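Local coordinates for MSM0271 protein (Mycobacterium smegmatis, PDB 5SUH) that forms trimers that assemble as double rings and serve as shell building blocks of the RMM bacterial microcompartment, at residues V198-M203 with R209-G214; Q43-A48 with P194-V199. All coordinates share one frame; numbering follows the deposited sequence.

Overall arrangement
Both interactions use strand 197-202, outermost in its sheet within the chain, and share V198 and V199. Interaction 1 pairs this strand with strand 208-214 of the same sheet. Interaction 2 fastens the start of the strand to the short helix 44-49, which comes far earlier in the chain. Their centres are about 9 Å apart. A probable hydrogen bond, 2.8 Å from T197 N to G213 O, carries the strand pairing of interaction 1 back into the 194-199 segment. Just past the strand's other end, M203 CE packs 4.0 Å from F46 CE1, so helix 44-49 also touches the residue that follows the strand. Residues of neighbouring subunits border both contacts.

Interaction 1 of 2, residues V198-M203 with R209-G214; sequences VVDVQM and RLYIGG
Y211 O takes the N-H of two successive residues, V199 and D200. V199 N lies 2.9 Å from Y211 O. The second bond, from D200 N to Y211 O at 3.4 Å, is weak. The register shifts by one residue here, which makes this a classic beta bulge in an antiparallel hairpin. Beyond it the pairing is regular. Y211 N gives a nearly straight bond to D200 O (3.0 Å). Q202 and R209 then form a hydrogen-bonded pair: Q202 N reaches R209 O at 2.7 Å, and R209 N reaches Q202 O at 3.0 Å. The hairpin forms one margin of the four-stranded sheet of this BMC domain, within the chain. On its other side strand 208-214 bonds to strand 170-177. V201 N is satisfied outside the sheet, by the hydroxyl of Y49.

D200, Q202, R209 and Y211 project from one face. D200 OD2 forms a salt bridge with R160. Q202 and R209 run side by side, their amide and guanidinium planes 78° apart. Q202 OE1 lies in the guanidinium plane, 3.6 Å from R209 NH1. R209 NE is salt-bridged to E175, and R209 NH2 bonds to E100 O of the second subunit. The Y211 hydroxyl bonds to E79 of that same subunit. On the opposite face V201 CG2 touches L210 CD1 at 3.8 Å. L210 holds CG anti to the backbone N (chi1 -178°), and its CD1 branch turns back toward the partner strand, also coming 3.8 Å from D200 O. Both side chains pack on helix 182-192.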
ATOM      1  N   VAL A 198      -8.429 -23.095   5.252  1.00 52.12           N
ATOM      2  CA  VAL A 198      -7.565 -22.185   5.996  1.00 42.51           C
ATOM      3  C   VAL A 198      -7.804 -20.743   5.531  1.00 53.00           C
ATOM      4  O   VAL A 198      -7.406 -20.352   4.425  1.00 58.17           O
ATOM      5  CB  VAL A 198      -6.111 -22.590   5.840  1.00 44.54           C
ATOM      6  CG1 VAL A 198      -5.212 -21.686   6.659  1.00 44.06           C
ATOM      7  CG2 VAL A 198      -5.959 -24.046   6.267  1.00 45.90           C
ATOM      8  N   VAL A 199      -8.501 -19.975   6.364  1.00 46.99           N
ATOM      9  CA  VAL A 199      -8.952 -18.640   5.984  1.00 49.07           C
ATOM     10  C   VAL A 199      -7.867 -17.604   6.211  1.00 49.87           C
ATOM     11  O   VAL A 199      -7.669 -16.699   5.407  1.00 61.03           O
ATOM     12  CB  VAL A 199     -10.240 -18.241   6.749  1.00 53.43           C
ATOM     13  CG1 VAL A 199     -10.655 -16.831   6.422  1.00 39.92           C
ATOM     14  CG2 VAL A 199     -11.374 -19.205   6.427  1.00 52.50           C
ATOM     15  N   ASP A 200      -7.155 -17.757   7.308  1.00 47.32           N
ATOM     16  CA  ASP A 200      -6.094 -16.841   7.646  1.00 50.72           C
ATOM     17  C   ASP A 200      -5.241 -17.482   8.725  1.00 44.09           C
ATOM     18  O   ASP A 200      -5.781 -18.212   9.564  1.00 43.51           O
ATOM     19  CB  ASP A 200      -6.676 -15.508   8.125  1.00 69.63           C
ATOM     20  CG  ASP A 200      -5.637 -14.396   8.170  1.00 79.68           C
ATOM     21  OD1 ASP A 200      -4.619 -14.509   7.463  1.00 81.32           O
ATOM     22  OD2 ASP A 200      -5.842 -13.407   8.903  1.00 85.49           O
ATOM     23  N   VAL A 201      -3.930 -17.217   8.697  1.00 38.55           N
ATOM     24  CA  VAL A 201      -3.004 -17.658   9.742  1.00 36.90           C
ATOM     25  C   VAL A 201      -2.090 -16.500  10.075  1.00 45.17           C
ATOM     26  O   VAL A 201      -1.222 -16.152   9.272  1.00 46.98           O
ATOM     27  CB  VAL A 201      -2.110 -18.865   9.326  1.00 41.15           C
ATOM     28  CG1 VAL A 201      -1.359 -19.400  10.540  1.00 42.25           C
ATOM     29  CG2 VAL A 201      -2.926 -19.959   8.745  1.00 41.18           C
ATOM     30  N   GLN A 202      -2.247 -15.904  11.253  1.00 52.69           N
ATOM     31  CA  GLN A 202      -1.371 -14.788  11.623  1.00 46.47           C
ATOM     32  C   GLN A 202      -0.270 -15.308  12.552  1.00 50.72           C
ATOM     33  O   GLN A 202      -0.538 -15.628  13.713  1.00 53.94           O
ATOM     34  CB  GLN A 202      -2.172 -13.693  12.302  1.00 60.34           C
ATOM     35  CG  GLN A 202      -1.605 -12.288  12.130  1.00 92.69           C
ATOM     36  CD  GLN A 202      -2.333 -11.249  12.983  1.00105.83           C
ATOM     37  OE1 GLN A 202      -3.569 -11.191  13.013  1.00106.85           O
ATOM     38  NE2 GLN A 202      -1.562 -10.403  13.654  1.00110.47           N
ATOM     39  N   MET A 203       0.957 -15.432  12.051  1.00 48.81           N
ATOM     40  CA  MET A 203       2.017 -16.027  12.870  1.00 49.24           C
ATOM     41  C   MET A 203       3.091 -15.039  13.378  1.00 49.20           C
ATOM     42  O   MET A 203       4.092 -15.453  13.952  1.00 59.28           O
ATOM     43  CB  MET A 203       2.660 -17.190  12.129  1.00 50.69           C
ATOM     44  CG  MET A 203       3.422 -16.834  10.906  1.00 64.48           C
ATOM     45  SD  MET A 203       3.939 -18.338  10.095  1.00 85.71           S
ATOM     46  CE  MET A 203       2.418 -18.821   9.386  1.00 37.95           C
ATOM     47  N   ARG A 209      -2.961 -15.882  15.523  1.00 48.53           N
ATOM     48  CA  ARG A 209      -4.383 -16.116  15.318  1.00 50.53           C
ATOM     49  C   ARG A 209      -4.625 -17.040  14.123  1.00 53.83           C
ATOM     50  O   ARG A 209      -4.039 -16.870  13.028  1.00 48.15           O
ATOM     51  CB  ARG A 209      -5.129 -14.792  15.121  1.00 41.51           C
ATOM     52  CG  ARG A 209      -5.230 -13.934  16.383  1.00 51.70           C
ATOM     53  CD  ARG A 209      -4.121 -12.906  16.446  1.00 48.69           C
ATOM     54  NE  ARG A 209      -4.198 -12.056  17.638  1.00 56.82           N
ATOM     55  CZ  ARG A 209      -3.999 -10.737  17.596  1.00 57.42           C
ATOM     56  NH1 ARG A 209      -3.748 -10.138  16.423  1.00 48.41           N
ATOM     57  NH2 ARG A 209      -4.085 -10.017  18.697  1.00 43.81           N
ATOM     58  N   LEU A 210      -5.522 -17.997  14.342  1.00 46.93           N
ATOM     59  CA  LEU A 210      -5.869 -18.991  13.344  1.00 39.00           C
ATOM     60  C   LEU A 210      -7.374 -18.892  13.025  1.00 44.75           C
ATOM     61  O   LEU A 210      -8.205 -18.878  13.938  1.00 39.64           O
ATOM     62  CB  LEU A 210      -5.500 -20.388  13.866  1.00 40.81           C
ATOM     63  CG  LEU A 210      -5.725 -21.603  12.959  1.00 50.49           C
ATOM     64  CD1 LEU A 210      -5.098 -21.351  11.582  1.00 52.34           C
ATOM     65  CD2 LEU A 210      -5.174 -22.881  13.587  1.00 42.66           C
ATOM     66  N   TYR A 211      -7.712 -18.805  11.735  1.00 45.66           N
ATOM     67  CA  TYR A 211      -9.107 -18.803  11.256  1.00 43.31           C
ATOM     68  C   TYR A 211      -9.329 -20.000  10.325  1.00 46.32           C
ATOM     69  O   TYR A 211      -8.726 -20.087   9.251  1.00 49.10           O
ATOM     70  CB  TYR A 211      -9.449 -17.525  10.484  1.00 39.63           C
ATOM     71  CG  TYR A 211      -9.572 -16.231  11.256  1.00 50.37           C
ATOM     72  CD1 TYR A 211      -8.432 -15.545  11.702  1.00 53.48           C
ATOM     73  CD2 TYR A 211     -10.809 -15.621  11.431  1.00 55.36           C
ATOM     74  CE1 TYR A 211      -8.540 -14.318  12.364  1.00 44.42           C
ATOM     75  CE2 TYR A 211     -10.927 -14.404  12.081  1.00 50.00           C
ATOM     76  CZ  TYR A 211      -9.793 -13.762  12.554  1.00 49.95           C
ATOM     77  OH  TYR A 211      -9.922 -12.548  13.196  1.00 48.66           O
ATOM     78  N   ILE A 212     -10.227 -20.890  10.718  1.00 50.46           N
ATOM     79  CA  ILE A 212     -10.520 -22.127   9.986  1.00 44.67           C
ATOM     80  C   ILE A 212     -12.030 -22.325   9.760  1.00 46.17           C
ATOM     81  O   ILE A 212     -12.843 -22.149  10.675  1.00 56.45           O
ATOM     82  CB  ILE A 212      -9.909 -23.343  10.752  1.00 53.51           C
ATOM     83  CG1 ILE A 212      -8.407 -23.409  10.501  1.00 52.83           C
ATOM     84  CG2 ILE A 212     -10.529 -24.651  10.322  1.00 46.67           C
ATOM     85  CD1 ILE A 212      -7.743 -24.510  11.255  1.00 63.15           C
ATOM     86  N   GLY A 213     -12.398 -22.664   8.536  1.00 46.09           N
ATOM     87  CA  GLY A 213     -13.788 -22.879   8.158  1.00 43.26           C
ATOM     88  C   GLY A 213     -14.053 -24.312   7.732  1.00 46.08           C
ATOM     89  O   GLY A 213     -13.149 -24.997   7.257  1.00 47.46           O
ATOM     90  N   GLY A 214     -15.275 -24.790   7.948  1.00 47.06           N
ATOM     91  CA  GLY A 214     -15.654 -26.138   7.537  1.00 46.09           C
ATOM     92  C   GLY A 214     -16.990 -26.546   8.126  1.00 43.90           C
ATOM     93  O   GLY A 214     -17.717 -25.685   8.678  1.00 41.13           O
TER

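Interaction 2 of 2, residues Q43-A48 with P194-V199; sequences QRQFAA and PGLTVV
The Q45 amide is the flat group at the centre of this contact, and V198 and L196 approach it from one face. V198 CG2 stands above that face, 4.0 Å from Q45 CD. L196 CD1 lies on the same side, 4.0 Å from Q45 NE2. At the edge, T197 CA lies near the amide plane, 3.7 Å from Q45 OE1. L196 O also sits close to this plane and accepts a hydrogen bond from Q45 NE2 (2.6 Å). Seen from the L196 carbonyl, the donor is above the carbonyl plane, 35° out of it. The second bond runs the other way: V198 N gives its hydrogen to Q45 OE1 at 2.9 Å, almost straight at 174°. The Q45 chain is extended beyond CG, which carries the amide from the helix across to the strand.

Q45 belongs to the first turn of helix 44-49, with Q43 at the N-cap position. E190 of helix 182-192 accepts bonds from Q45 N and F46 N, so the helix start is also tied to that helix. Y62 of the third subunit packs on Q45. The contact links the two tandem BMC domain sequences of the chain.

Q45 thus bonds the two backbone groups flanking T197, acceptor L196 O and donor V198 N. Its amide pairs with the backbone where the chain enters strand 197-202, much as a neighbouring strand's peptide group would, using neutral groups.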
ATOM      1  N   GLN A  43       1.303 -29.683   4.805  1.00 51.88           N
ATOM      2  CA  GLN A  43       0.054 -29.940   4.084  1.00 51.34           C
ATOM      3  C   GLN A  43      -0.183 -28.860   2.997  1.00 47.24           C
ATOM      4  O   GLN A  43       0.325 -27.752   3.111  1.00 45.55           O
ATOM      5  CB  GLN A  43      -1.127 -30.032   5.071  1.00 47.22           C
ATOM      6  CG  GLN A  43      -0.930 -31.024   6.183  1.00 49.21           C
ATOM      7  CD  GLN A  43      -0.705 -32.454   5.683  1.00 48.96           C
ATOM      8  OE1 GLN A  43      -1.610 -33.097   5.159  1.00 60.05           O
ATOM      9  NE2 GLN A  43       0.515 -32.951   5.852  1.00 54.83           N
ATOM     10  N   ARG A  44      -0.950 -29.166   1.951  1.00 53.95           N
ATOM     11  CA  ARG A  44      -0.918 -28.283   0.771  1.00 65.94           C
ATOM     12  C   ARG A  44      -1.564 -26.896   0.947  1.00 69.78           C
ATOM     13  O   ARG A  44      -1.063 -25.923   0.384  1.00 72.83           O
ATOM     14  CB  ARG A  44      -1.528 -29.000  -0.432  1.00 59.58           C
ATOM     15  CG  ARG A  44      -3.017 -29.102  -0.429  1.00 60.87           C
ATOM     16  CD  ARG A  44      -3.482 -29.751  -1.715  1.00 65.31           C
ATOM     17  NE  ARG A  44      -4.938 -29.773  -1.808  1.00 77.67           N
ATOM     18  CZ  ARG A  44      -5.616 -30.341  -2.799  1.00 81.91           C
ATOM     19  NH1 ARG A  44      -4.975 -30.946  -3.798  1.00 66.96           N
ATOM     20  NH2 ARG A  44      -6.941 -30.296  -2.788  1.00 87.92           N
ATOM     21  N   GLN A  45      -2.627 -26.776   1.744  1.00 67.37           N
ATOM     22  CA  GLN A  45      -3.217 -25.455   1.981  1.00 62.04           C
ATOM     23  C   GLN A  45      -2.298 -24.577   2.780  1.00 56.25           C
ATOM     24  O   GLN A  45      -2.203 -23.363   2.559  1.00 57.45           O
ATOM     25  CB  GLN A  45      -4.522 -25.544   2.734  1.00 53.84           C
ATOM     26  CG  GLN A  45      -5.703 -25.761   1.913  1.00 65.03           C
ATOM     27  CD  GLN A  45      -6.956 -25.489   2.695  1.00 69.26           C
ATOM     28  OE1 GLN A  45      -7.376 -24.333   2.840  1.00 63.69           O
ATOM     29  NE2 GLN A  45      -7.573 -26.553   3.203  1.00 79.76           N
ATOM     30  N   PHE A  46      -1.661 -25.180   3.764  1.00 55.00           N
ATOM     31  CA  PHE A  46      -0.863 -24.360   4.641  1.00 64.17           C
ATOM     32  C   PHE A  46       0.416 -23.952   3.941  1.00 65.32           C
ATOM     33  O   PHE A  46       0.869 -22.823   4.117  1.00 61.44           O
ATOM     34  CB  PHE A  46      -0.598 -25.063   5.980  1.00 53.82           C
ATOM     35  CG  PHE A  46       0.358 -24.322   6.837  1.00 49.90           C
ATOM     36  CD1 PHE A  46       0.038 -23.053   7.299  1.00 49.09           C
ATOM     37  CD2 PHE A  46       1.601 -24.875   7.154  1.00 46.85           C
ATOM     38  CE1 PHE A  46       0.951 -22.346   8.076  1.00 64.43           C
ATOM     39  CE2 PHE A  46       2.517 -24.182   7.927  1.00 44.51           C
ATOM     40  CZ  PHE A  46       2.201 -22.921   8.399  1.00 54.25           C
ATOM     41  N   ALA A  47       0.944 -24.841   3.098  1.00 79.94           N
ATOM     42  CA  ALA A  47       2.170 -24.587   2.327  1.00 89.71           C
ATOM     43  C   ALA A  47       1.998 -23.418   1.358  1.00 91.52           C
ATOM     44  O   ALA A  47       2.916 -22.627   1.133  1.00 93.65           O
ATOM     45  CB  ALA A  47       2.589 -25.835   1.571  1.00 92.49           C
ATOM     46  N   ALA A  48       0.788 -23.279   0.840  1.00 90.59           N
ATOM     47  CA  ALA A  48       0.516 -22.253  -0.143  1.00 85.03           C
ATOM     48  C   ALA A  48       0.251 -20.947   0.578  1.00 78.66           C
ATOM     49  O   ALA A  48       0.634 -19.877   0.121  1.00 84.51           O
ATOM     50  CB  ALA A  48      -0.672 -22.648  -1.002  1.00 74.07           C
ATOM     51  N   PRO A 194      -8.634 -32.748   6.353  1.00 48.17           N
ATOM     52  CA  PRO A 194      -8.193 -32.183   5.054  1.00 51.22           C
ATOM     53  C   PRO A 194      -9.254 -31.415   4.240  1.00 50.96           C
ATOM     54  O   PRO A 194      -8.900 -30.667   3.335  1.00 57.91           O
ATOM     55  CB  PRO A 194      -7.667 -33.418   4.291  1.00 38.62           C
ATOM     56  CG  PRO A 194      -8.304 -34.569   4.948  1.00 45.01           C
ATOM     57  CD  PRO A 194      -8.559 -34.215   6.387  1.00 46.59           C
ATOM     58  N   GLY A 195     -10.533 -31.596   4.544  1.00 60.13           N
ATOM     59  CA  GLY A 195     -11.591 -30.839   3.894  1.00 52.92           C
ATOM     60  C   GLY A 195     -11.768 -29.402   4.380  1.00 45.79           C
ATOM     61  O   GLY A 195     -12.551 -28.657   3.812  1.00 49.03           O
ATOM     62  N   LEU A 196     -11.071 -29.003   5.444  1.00 58.63           N
ATOM     63  CA  LEU A 196     -11.256 -27.657   6.012  1.00 51.40           C
ATOM     64  C   LEU A 196     -10.691 -26.572   5.103  1.00 51.28           C
ATOM     65  O   LEU A 196     -10.002 -26.846   4.115  1.00 47.63           O
ATOM     66  CB  LEU A 196     -10.623 -27.525   7.408  1.00 58.85           C
ATOM     67  CG  LEU A 196      -9.107 -27.728   7.632  1.00 71.19           C
ATOM     68  CD1 LEU A 196      -8.221 -26.603   7.132  1.00 66.54           C
ATOM     69  CD2 LEU A 196      -8.851 -27.906   9.101  1.00 71.86           C
ATOM     70  N   THR A 197     -11.002 -25.334   5.461  1.00 47.14           N
ATOM     71  CA  THR A 197     -10.552 -24.176   4.715  1.00 48.72           C
ATOM     72  C   THR A 197      -9.689 -23.290   5.610  1.00 51.33           C
ATOM     73  O   THR A 197     -10.159 -22.805   6.632  1.00 50.74           O
ATOM     74  CB  THR A 197     -11.735 -23.353   4.206  1.00 61.35           C
ATOM     75  OG1 THR A 197     -12.625 -24.182   3.438  1.00 72.90           O
ATOM     76  CG2 THR A 197     -11.226 -22.193   3.385  1.00 54.35           C
ATOM     77  N   VAL A 198      -8.429 -23.095   5.252  1.00 52.12           N
ATOM     78  CA  VAL A 198      -7.565 -22.185   5.996  1.00 42.51           C
ATOM     79  C   VAL A 198      -7.804 -20.743   5.531  1.00 53.00           C
ATOM     80  O   VAL A 198      -7.406 -20.352   4.425  1.00 58.17           O
ATOM     81  CB  VAL A 198      -6.111 -22.590   5.840  1.00 44.54           C
ATOM     82  CG1 VAL A 198      -5.212 -21.686   6.659  1.00 44.06           C
ATOM     83  CG2 VAL A 198      -5.959 -24.046   6.267  1.00 45.90           C
ATOM     84  N   VAL A 199      -8.501 -19.975   6.364  1.00 46.99           N
ATOM     85  CA  VAL A 199      -8.952 -18.640   5.984  1.00 49.07           C
ATOM     86  C   VAL A 199      -7.867 -17.604   6.211  1.00 49.87           C
ATOM     87  O   VAL A 199      -7.669 -16.699   5.407  1.00 61.03           O
ATOM     88  CB  VAL A 199     -10.240 -18.241   6.749  1.00 53.43           C
ATOM     89  CG1 VAL A 199     -10.655 -16.831   6.422  1.00 39.92           C
ATOM     90  CG2 VAL A 199     -11.374 -19.205   6.427  1.00 52.50           C
TER